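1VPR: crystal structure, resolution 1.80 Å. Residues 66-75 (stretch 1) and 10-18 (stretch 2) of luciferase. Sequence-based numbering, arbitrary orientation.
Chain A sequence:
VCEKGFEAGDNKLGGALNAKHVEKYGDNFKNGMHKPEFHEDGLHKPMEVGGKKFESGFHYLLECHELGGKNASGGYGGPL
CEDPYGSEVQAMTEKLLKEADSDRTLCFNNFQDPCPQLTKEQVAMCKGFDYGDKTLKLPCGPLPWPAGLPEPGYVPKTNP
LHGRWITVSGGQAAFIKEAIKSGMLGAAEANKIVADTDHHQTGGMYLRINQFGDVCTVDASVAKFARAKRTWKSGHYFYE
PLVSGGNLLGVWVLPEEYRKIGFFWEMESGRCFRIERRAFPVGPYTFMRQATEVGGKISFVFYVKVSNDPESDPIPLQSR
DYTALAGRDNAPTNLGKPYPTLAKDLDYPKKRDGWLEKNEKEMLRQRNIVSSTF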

# COMPACT_ATOMS: atom_id res chain seq x y z
N GLU A 66 13.17 4.94 -6.05
CA GLU A 66 13.26 6.10 -6.92
C GLU A 66 12.40 5.98 -8.19
O GLU A 66 12.36 6.89 -9.02
CB GLU A 66 14.73 6.37 -7.28
N LEU A 67 11.69 4.87 -8.34
CA LEU A 67 10.87 4.67 -9.53
C LEU A 67 9.42 5.15 -9.39
O LEU A 67 8.77 4.88 -8.37
CB LEU A 67 10.83 3.18 -9.90
CG LEU A 67 12.13 2.44 -10.23
CD1 LEU A 67 11.89 0.92 -10.22
CD2 LEU A 67 12.64 2.89 -11.60
N GLY A 68 8.95 5.86 -10.41
CA GLY A 68 7.55 6.28 -10.49
C GLY A 68 6.90 7.46 -9.79
O GLY A 68 5.72 7.73 -10.06
N GLY A 69 7.61 8.17 -8.91
CA GLY A 69 6.97 9.28 -8.21
C GLY A 69 7.35 10.70 -8.59
O GLY A 69 6.88 11.67 -7.96
N LYS A 70 8.14 10.85 -9.64
CA LYS A 70 8.60 12.17 -10.06
C LYS A 70 7.75 12.92 -11.07
O LYS A 70 7.02 12.31 -11.85
CB LYS A 70 10.02 12.06 -10.65
CG LYS A 70 11.01 11.36 -9.76
CD LYS A 70 12.42 11.61 -10.26
CE LYS A 70 13.26 10.36 -10.22
NZ LYS A 70 13.32 9.78 -8.87
N ASN A 71 7.86 14.25 -11.06
CA ASN A 71 7.14 15.08 -12.03
C ASN A 71 7.78 14.82 -13.40
O ASN A 71 8.69 14.01 -13.52
CB ASN A 71 7.20 16.58 -11.67
CG ASN A 71 8.61 17.11 -11.53
OD1 ASN A 71 9.49 16.81 -12.35
ND2 ASN A 71 8.83 17.94 -10.50
N ALA A 72 7.30 15.51 -14.43
CA ALA A 72 7.81 15.26 -15.78
C ALA A 72 9.28 15.59 -16.04
O ALA A 72 9.88 15.04 -16.96
CB ALA A 72 6.94 15.97 -16.80
N SER A 73 9.88 16.47 -15.25
CA SER A 73 11.26 16.80 -15.50
C SER A 73 12.21 16.16 -14.51
O SER A 73 13.35 16.60 -14.37
CB SER A 73 11.44 18.33 -15.53
OG SER A 73 11.07 18.93 -14.32
N GLY A 74 11.75 15.11 -13.83
CA GLY A 74 12.62 14.44 -12.87
C GLY A 74 12.69 14.95 -11.43
O GLY A 74 13.50 14.46 -10.64
N GLY A 75 11.86 15.93 -11.07
CA GLY A 75 11.88 16.43 -9.71
C GLY A 75 10.75 15.79 -8.93
O GLY A 75 10.01 14.98 -9.48
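Stretch 2 10-18: DNKLGGALN

Three hydrogen bonds, all running from stretch 2 to carbonyls of stretch 1, hold these two loops together. The amide of Gly15 donates to Lys70 O at 2.9 Å and, more weakly, to Asn71 O, 3.3 Å from Gly15 N. The third comes from a side chain: Asn11 ND2 lies 2.9 Å from Ala72 O, nearly linear at hydrogen. Asparagine suits this place because its amide carries a donor and an acceptor side by side; while ND2 reaches across, Asn11 OD1 accepts from Leu13 N at 2.9 Å and weakly from Gly14 N at 3.4 Å, shaping its own loop.

Two waters extend the polar link. Water 1 donates to Gly15 O (2.7 Å) and accepts from Lys70 N (3.0 Å); water 2 accepts from Leu17 N (3.1 Å) and donates to Gly68 O (3.2 Å).

Part of the opposing surface is a type I turn from Asn71 to Gly74. Asn71 braces it from within, its OD1 accepting from Ser73 N at 2.9 Å and Gly75 N at 2.8 Å. Gly74, at positive phi, closes the turn and sets its CA 3.4 Å from Leu13 O.

Neither stretch is helix or strand, yet they run antiparallel: Gly74 lies beside Gly14, CA to CA 4.7 Å, and Gly68 beside Leu17, CA to CA 4.3 Å. At Gly14, glycine permits this closeness. A CB there would fall 2.2 Å from Asn71 O, a clash; instead Gly14 CA makes a CA-H...O contact with that oxygen at 3.5 Å. Gly15 has backbone angles that themselves call for glycine.

Leu67 CB meets Leu17 CD1 at 4.0 Å, an apolar pair at one end. Toward the other, Leu13 CB rests 3.9 Å from Ala72 O, while Lys70 CD passes 4.1 Å from Leu13 O before its amine turns back to Glu66 O, 3.0 Å from Lys70 NZ.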

# COMPACT_ATOMS: atom_id res chain seq x y z
N ASP A 10 6.75 7.38 -22.47
CA ASP A 10 8.16 7.10 -22.69
C ASP A 10 9.06 8.09 -21.97
O ASP A 10 10.27 8.10 -22.19
CB ASP A 10 8.48 7.13 -24.19
CG ASP A 10 7.58 8.09 -24.94
OD1 ASP A 10 7.32 9.20 -24.42
OD2 ASP A 10 7.14 7.75 -26.06
N ASN A 11 8.49 8.95 -21.13
CA ASN A 11 9.31 9.92 -20.42
C ASN A 11 10.35 9.18 -19.58
O ASN A 11 10.01 8.46 -18.64
CB ASN A 11 8.46 10.82 -19.51
CG ASN A 11 9.25 12.01 -18.95
OD1 ASN A 11 10.49 12.04 -18.99
ND2 ASN A 11 8.53 12.99 -18.41
N LYS A 12 11.62 9.37 -19.93
CA LYS A 12 12.73 8.72 -19.23
C LYS A 12 13.11 9.44 -17.94
O LYS A 12 13.70 8.83 -17.04
CB LYS A 12 13.96 8.64 -20.16
CG LYS A 12 13.78 7.68 -21.33
CD LYS A 12 14.96 7.69 -22.30
CE LYS A 12 15.00 8.98 -23.11
NZ LYS A 12 16.02 8.91 -24.17
N LEU A 13 12.79 10.73 -17.85
CA LEU A 13 13.14 11.51 -16.66
C LEU A 13 12.20 11.33 -15.46
O LEU A 13 12.65 11.39 -14.31
CB LEU A 13 13.21 13.00 -17.01
CG LEU A 13 14.32 13.39 -18.00
CD1 LEU A 13 14.08 14.79 -18.56
CD2 LEU A 13 15.66 13.31 -17.28
N GLY A 14 10.91 11.10 -15.72
CA GLY A 14 9.97 10.92 -14.63
C GLY A 14 8.58 10.54 -15.09
O GLY A 14 8.42 9.87 -16.10
N GLY A 15 7.57 10.98 -14.34
CA GLY A 15 6.21 10.63 -14.70
C GLY A 15 5.81 9.30 -14.09
O GLY A 15 6.63 8.64 -13.43
N ALA A 16 4.57 8.87 -14.30
CA ALA A 16 4.10 7.61 -13.74
C ALA A 16 4.96 6.46 -14.29
O ALA A 16 5.48 6.54 -15.41
CB ALA A 16 2.60 7.39 -14.07
N LEU A 17 5.09 5.40 -13.50
CA LEU A 17 5.89 4.25 -13.89
C LEU A 17 5.59 3.72 -15.30
O LEU A 17 4.45 3.38 -15.63
CB LEU A 17 5.71 3.11 -12.87
CG LEU A 17 6.72 1.97 -12.97
CD1 LEU A 17 8.12 2.57 -12.83
CD2 LEU A 17 6.49 0.92 -11.88
N ASN A 18 6.61 3.65 -16.16
CA ASN A 18 6.38 3.10 -17.48
C ASN A 18 7.48 2.09 -17.84
O ASN A 18 8.50 1.98 -17.15
CB ASN A 18 6.27 4.21 -18.53
CG ASN A 18 7.53 5.04 -18.63
OD1 ASN A 18 8.64 4.51 -18.61
ND2 ASN A 18 7.37 6.36 -18.74
O HOH W 1 8.87 9.00 -11.88
O HOH W 2 3.45 5.57 -10.88